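Transferrin binding protein B (Actinobacillus suis, PDB 3PQU) probably serves as a lipid-anchored outer-membrane receptor that captures host transferrin as a step in iron acquisition. Local coordinates at residues D86-L91 and I103-D108; S123-D128 and T203-N208. All coordinates share one frame; numbering follows the deposited sequence.

Interaction 1 of 2, residues D86-L91 and I103-D108; sequences DEIPHL and IYHSHD
Ile88 lies against the imidazole of His105, its CG1 over one face of the ring, 21° off the normal and displaced toward the rim on the CE1 side. CG1 comes within 3.6 Å of His105 CE1, and CD1 of Ile88 follows at 3.8 Å from the same carbon, so the longer branch of the isoleucine makes a CH-pi contact with the ring. That branch sits beside the backbone N of Ile88 (chi1 -56°), while CG2, the other branch, approaches the CG end of the imidazole. On the opposite face of the ring lies the backbone N of Asp108, 3.3 Å above the plane, so the imidazole is sandwiched between an aliphatic chain and the turn that follows its own strand. In that type I turn, running from His105 to Asp108, Asp108 N bonds to His105 O. His105 N points forward along the chain to Asp108 OD2 at 3.1 Å, meeting it from above the carboxylate plane; the same oxygen also pairs with Lys114.

All this belongs to the N-lobe handle, where strand 103-105 is an edge of a five-stranded antiparallel sheet and 86-91 is the loop leading into helix 91-97. A type II turn from Ile88 to Leu91 leads into that helix, with His90 at the N-cap position. Leu91 holds its CG anti to the backbone N (chi1 -176°), which carries CD1 across to Ile103. There it meets CG2 at 3.5 Å, a tight carbon pair. Val126, on the neighbouring strand, touches both Ile88 and His105.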
# COMPACT_ATOMS: atom_id res chain seq x y z
N ASP A 86 -3.43 -5.95 13.92
CA ASP A 86 -4.00 -6.31 15.21
C ASP A 86 -3.81 -5.18 16.21
O ASP A 86 -4.58 -5.04 17.15
CB ASP A 86 -3.37 -7.60 15.75
CG ASP A 86 -3.77 -8.82 14.94
OD1 ASP A 86 -4.84 -8.78 14.28
OD2 ASP A 86 -3.02 -9.82 14.99
N GLU A 87 -2.77 -4.37 16.00
CA GLU A 87 -2.55 -3.20 16.84
C GLU A 87 -3.39 -2.04 16.32
O GLU A 87 -2.97 -1.32 15.42
CB GLU A 87 -1.08 -2.79 16.82
CG GLU A 87 -0.13 -3.79 17.43
CD GLU A 87 1.31 -3.29 17.41
OE1 GLU A 87 2.24 -4.12 17.52
OE2 GLU A 87 1.50 -2.07 17.26
N ILE A 88 -4.59 -1.86 16.88
CA ILE A 88 -5.46 -0.76 16.49
C ILE A 88 -4.78 0.58 16.77
O ILE A 88 -4.24 0.81 17.86
CB ILE A 88 -6.81 -0.87 17.24
CG1 ILE A 88 -7.47 -2.23 16.99
CG2 ILE A 88 -7.76 0.26 16.83
CD1 ILE A 88 -7.88 -2.47 15.52
N PRO A 89 -4.76 1.48 15.78
CA PRO A 89 -4.01 2.73 16.02
C PRO A 89 -4.50 3.48 17.25
O PRO A 89 -5.71 3.61 17.43
CB PRO A 89 -4.31 3.56 14.75
CG PRO A 89 -4.59 2.54 13.68
CD PRO A 89 -5.26 1.36 14.40
N HIS A 90 -3.57 3.98 18.08
CA HIS A 90 -3.90 4.77 19.27
C HIS A 90 -4.66 4.03 20.41
O HIS A 90 -4.89 4.62 21.47
CB HIS A 90 -4.63 6.06 18.86
CG HIS A 90 -3.80 6.98 18.01
ND1 HIS A 90 -2.86 7.83 18.54
CD2 HIS A 90 -3.74 7.15 16.67
CE1 HIS A 90 -2.26 8.49 17.57
NE2 HIS A 90 -2.79 8.10 16.42
N LEU A 91 -5.03 2.77 20.22
CA LEU A 91 -5.81 2.07 21.25
C LEU A 91 -5.09 2.04 22.61
O LEU A 91 -5.69 2.31 23.66
CB LEU A 91 -6.20 0.65 20.81
CG LEU A 91 -7.12 -0.09 21.80
CD1 LEU A 91 -8.49 0.60 21.92
CD2 LEU A 91 -7.31 -1.58 21.46
N ILE A 103 -13.53 2.76 26.34
CA ILE A 103 -12.74 2.76 25.11
C ILE A 103 -13.39 1.79 24.14
O ILE A 103 -13.64 0.61 24.47
CB ILE A 103 -11.30 2.29 25.36
CG1 ILE A 103 -10.65 3.06 26.51
CG2 ILE A 103 -10.49 2.40 24.10
CD1 ILE A 103 -10.50 4.54 26.27
N TYR A 104 -13.67 2.29 22.94
CA TYR A 104 -14.32 1.50 21.90
C TYR A 104 -13.60 1.62 20.56
O TYR A 104 -12.92 2.61 20.29
CB TYR A 104 -15.77 1.96 21.74
CG TYR A 104 -16.63 1.76 22.96
CD1 TYR A 104 -17.02 0.48 23.36
CD2 TYR A 104 -17.06 2.84 23.72
CE1 TYR A 104 -17.82 0.28 24.49
CE2 TYR A 104 -17.85 2.66 24.85
CZ TYR A 104 -18.23 1.38 25.23
OH TYR A 104 -19.03 1.20 26.33
N HIS A 105 -13.76 0.61 19.71
CA HIS A 105 -13.33 0.76 18.33
C HIS A 105 -14.18 -0.09 17.37
O HIS A 105 -14.88 -1.01 17.78
CB HIS A 105 -11.83 0.52 18.15
CG HIS A 105 -11.42 -0.91 18.31
ND1 HIS A 105 -11.36 -1.79 17.25
CD2 HIS A 105 -11.05 -1.62 19.41
CE1 HIS A 105 -10.97 -2.98 17.69
NE2 HIS A 105 -10.78 -2.90 18.99
N SER A 106 -14.14 0.28 16.09
CA SER A 106 -15.07 -0.23 15.11
C SER A 106 -14.91 -1.72 14.81
O SER A 106 -15.75 -2.30 14.15
CB SER A 106 -14.92 0.58 13.80
OG SER A 106 -13.56 0.61 13.42
N HIS A 107 -13.81 -2.33 15.26
CA HIS A 107 -13.66 -3.78 15.08
C HIS A 107 -13.75 -4.54 16.42
O HIS A 107 -13.38 -5.72 16.50
CB HIS A 107 -12.33 -4.12 14.36
CG HIS A 107 -12.34 -3.86 12.88
ND1 HIS A 107 -12.45 -4.86 11.95
CD2 HIS A 107 -12.27 -2.70 12.18
CE1 HIS A 107 -12.43 -4.34 10.73
NE2 HIS A 107 -12.33 -3.02 10.85
N ASP A 108 -14.25 -3.88 17.47
CA ASP A 108 -14.17 -4.49 18.81
C ASP A 108 -15.20 -5.60 19.04
O ASP A 108 -15.20 -6.27 20.07
CB ASP A 108 -14.17 -3.45 19.96
CG ASP A 108 -15.53 -2.78 20.19
OD1 ASP A 108 -16.57 -3.31 19.75
OD2 ASP A 108 -15.57 -1.71 20.83

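Interaction 2 of 2, residues S123-D128 and T203-N208; sequences SGYVFD and TSISDN
With chi1 at 49° in Tyr125 and 76° in Phe127, each aromatic side chain has its CG between the backbone N and the carbonyl carbon, and both rings extend from the same side of strand 121-128 toward Ile205. The isoleucine enters with CG1 beside its own backbone N. CG1 lies over the centre of the Tyr125 ring, 3.8 Å from the centroid and only 13° off the normal. Beyond it, CD1 covers a face of Phe127 toward the rim, 3.4 Å from CD2, while the other branch, CG2, comes to 3.6 Å from Phe127 CZ. One aliphatic side chain thus makes CH-pi contacts with two rings. Ser204 OG stands obliquely off Tyr125 CD2 and is hydrogen-bonded to Asp177 of the barrel.

An ST motif shapes the loop carrying Ile205: Thr203 OG1 accepts from Ser206 N at 3.3 Å, and Thr203 O takes bonds from both Ser206 N and Asp207 N. Ile48 and Ile149 also touch Ile205. The contact joins the N-lobe handle to a loop of the barrel region, and across it the attraction is dispersive and CH-pi in character, so its strength depends on the fit of Ile205 against the two rings.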
# COMPACT_ATOMS: atom_id res chain seq x y z
N SER A 123 -10.66 -0.60 9.61
CA SER A 123 -11.05 0.78 9.40
C SER A 123 -12.15 1.18 10.35
O SER A 123 -12.77 0.32 10.96
CB SER A 123 -11.51 1.03 7.96
OG SER A 123 -12.89 0.70 7.81
N GLY A 124 -12.40 2.49 10.41
CA GLY A 124 -13.53 3.07 11.12
C GLY A 124 -13.05 4.09 12.13
O GLY A 124 -12.68 5.22 11.79
N TYR A 125 -13.05 3.69 13.39
CA TYR A 125 -12.80 4.64 14.46
C TYR A 125 -12.29 3.92 15.70
O TYR A 125 -12.47 2.71 15.88
CB TYR A 125 -14.07 5.44 14.78
CG TYR A 125 -15.29 4.57 14.97
CD1 TYR A 125 -15.46 3.81 16.14
CD2 TYR A 125 -16.27 4.48 13.98
CE1 TYR A 125 -16.60 2.98 16.32
CE2 TYR A 125 -17.41 3.65 14.15
CZ TYR A 125 -17.56 2.91 15.34
OH TYR A 125 -18.66 2.10 15.51
N VAL A 126 -11.60 4.69 16.52
CA VAL A 126 -11.14 4.23 17.82
C VAL A 126 -11.24 5.45 18.72
O VAL A 126 -10.81 6.54 18.35
CB VAL A 126 -9.71 3.68 17.71
CG1 VAL A 126 -8.84 4.61 16.85
CG2 VAL A 126 -9.11 3.44 19.08
N PHE A 127 -11.85 5.29 19.88
CA PHE A 127 -12.14 6.48 20.67
C PHE A 127 -12.43 6.22 22.14
O PHE A 127 -12.77 5.10 22.55
CB PHE A 127 -13.31 7.24 20.04
CG PHE A 127 -14.66 6.60 20.30
CD1 PHE A 127 -15.46 7.04 21.34
CD2 PHE A 127 -15.12 5.55 19.50
CE1 PHE A 127 -16.71 6.44 21.60
CE2 PHE A 127 -16.35 4.95 19.73
CZ PHE A 127 -17.16 5.39 20.79
N ASP A 128 -12.27 7.28 22.93
CA ASP A 128 -12.67 7.32 24.34
C ASP A 128 -13.99 8.09 24.36
O ASP A 128 -14.08 9.20 23.85
CB ASP A 128 -11.58 8.03 25.16
CG ASP A 128 -11.88 8.06 26.66
OD1 ASP A 128 -13.05 8.11 27.05
OD2 ASP A 128 -10.93 8.05 27.47
N THR A 203 -19.96 12.49 13.80
CA THR A 203 -19.17 11.36 13.31
C THR A 203 -20.09 10.15 13.09
O THR A 203 -21.25 10.14 13.54
CB THR A 203 -18.12 10.90 14.37
OG1 THR A 203 -18.82 10.40 15.51
CG2 THR A 203 -17.17 12.04 14.79
N SER A 204 -19.55 9.10 12.48
CA SER A 204 -20.31 7.85 12.35
C SER A 204 -20.49 7.20 13.73
O SER A 204 -21.24 6.23 13.84
CB SER A 204 -19.63 6.85 11.40
OG SER A 204 -18.24 6.82 11.65
N ILE A 205 -19.78 7.70 14.74
CA ILE A 205 -20.01 7.25 16.14
C ILE A 205 -21.33 7.80 16.71
O ILE A 205 -22.05 7.09 17.41
CB ILE A 205 -18.87 7.68 17.08
CG1 ILE A 205 -17.54 7.06 16.63
CG2 ILE A 205 -19.18 7.32 18.55
CD1 ILE A 205 -16.30 7.79 17.23
N SER A 206 -21.65 9.07 16.42
CA SER A 206 -22.80 9.72 17.06
C SER A 206 -24.07 9.73 16.21
O SER A 206 -25.14 10.13 16.68
CB SER A 206 -22.45 11.15 17.46
OG SER A 206 -22.20 11.92 16.30
N ASP A 207 -23.93 9.33 14.95
CA ASP A 207 -25.06 9.24 14.01
C ASP A 207 -26.11 8.27 14.59
O ASP A 207 -25.75 7.22 15.15
CB ASP A 207 -24.52 8.73 12.65
CG ASP A 207 -25.37 9.18 11.46
OD1 ASP A 207 -26.37 9.91 11.62
OD2 ASP A 207 -25.01 8.78 10.33
N ASN A 208 -27.39 8.64 14.51
CA ASN A 208 -28.47 7.81 15.02
C ASN A 208 -28.87 6.72 14.02
O ASN A 208 -29.88 6.83 13.34
CB ASN A 208 -29.68 8.68 15.39
CG ASN A 208 -29.38 9.62 16.56
OD1 ASN A 208 -28.46 9.39 17.35
ND2 ASN A 208 -30.18 10.68 16.67

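How the interactions relate
From the N terminus, interaction 1 comes first: it closes a short loop in which 86-91 runs into helix 91-97 and the chain returns along strand 103-105. Interaction 2 opens later, at 123-128, and closes only at 203-208 after a long excursion through the rest of the handle and into the barrel region. The two loops follow in series, neither nested nor crossed. Strands 103-105 and 121-128 are antiparallel neighbours, which brings the contacts directly together: Ser106 OG lies 2.6 Å from Ser123 O. Interaction 1 ties the loop before helix 91-97, and that helix's first residue, to the sheet's edge within the handle; interaction 2 fastens that same sheet to the barrel.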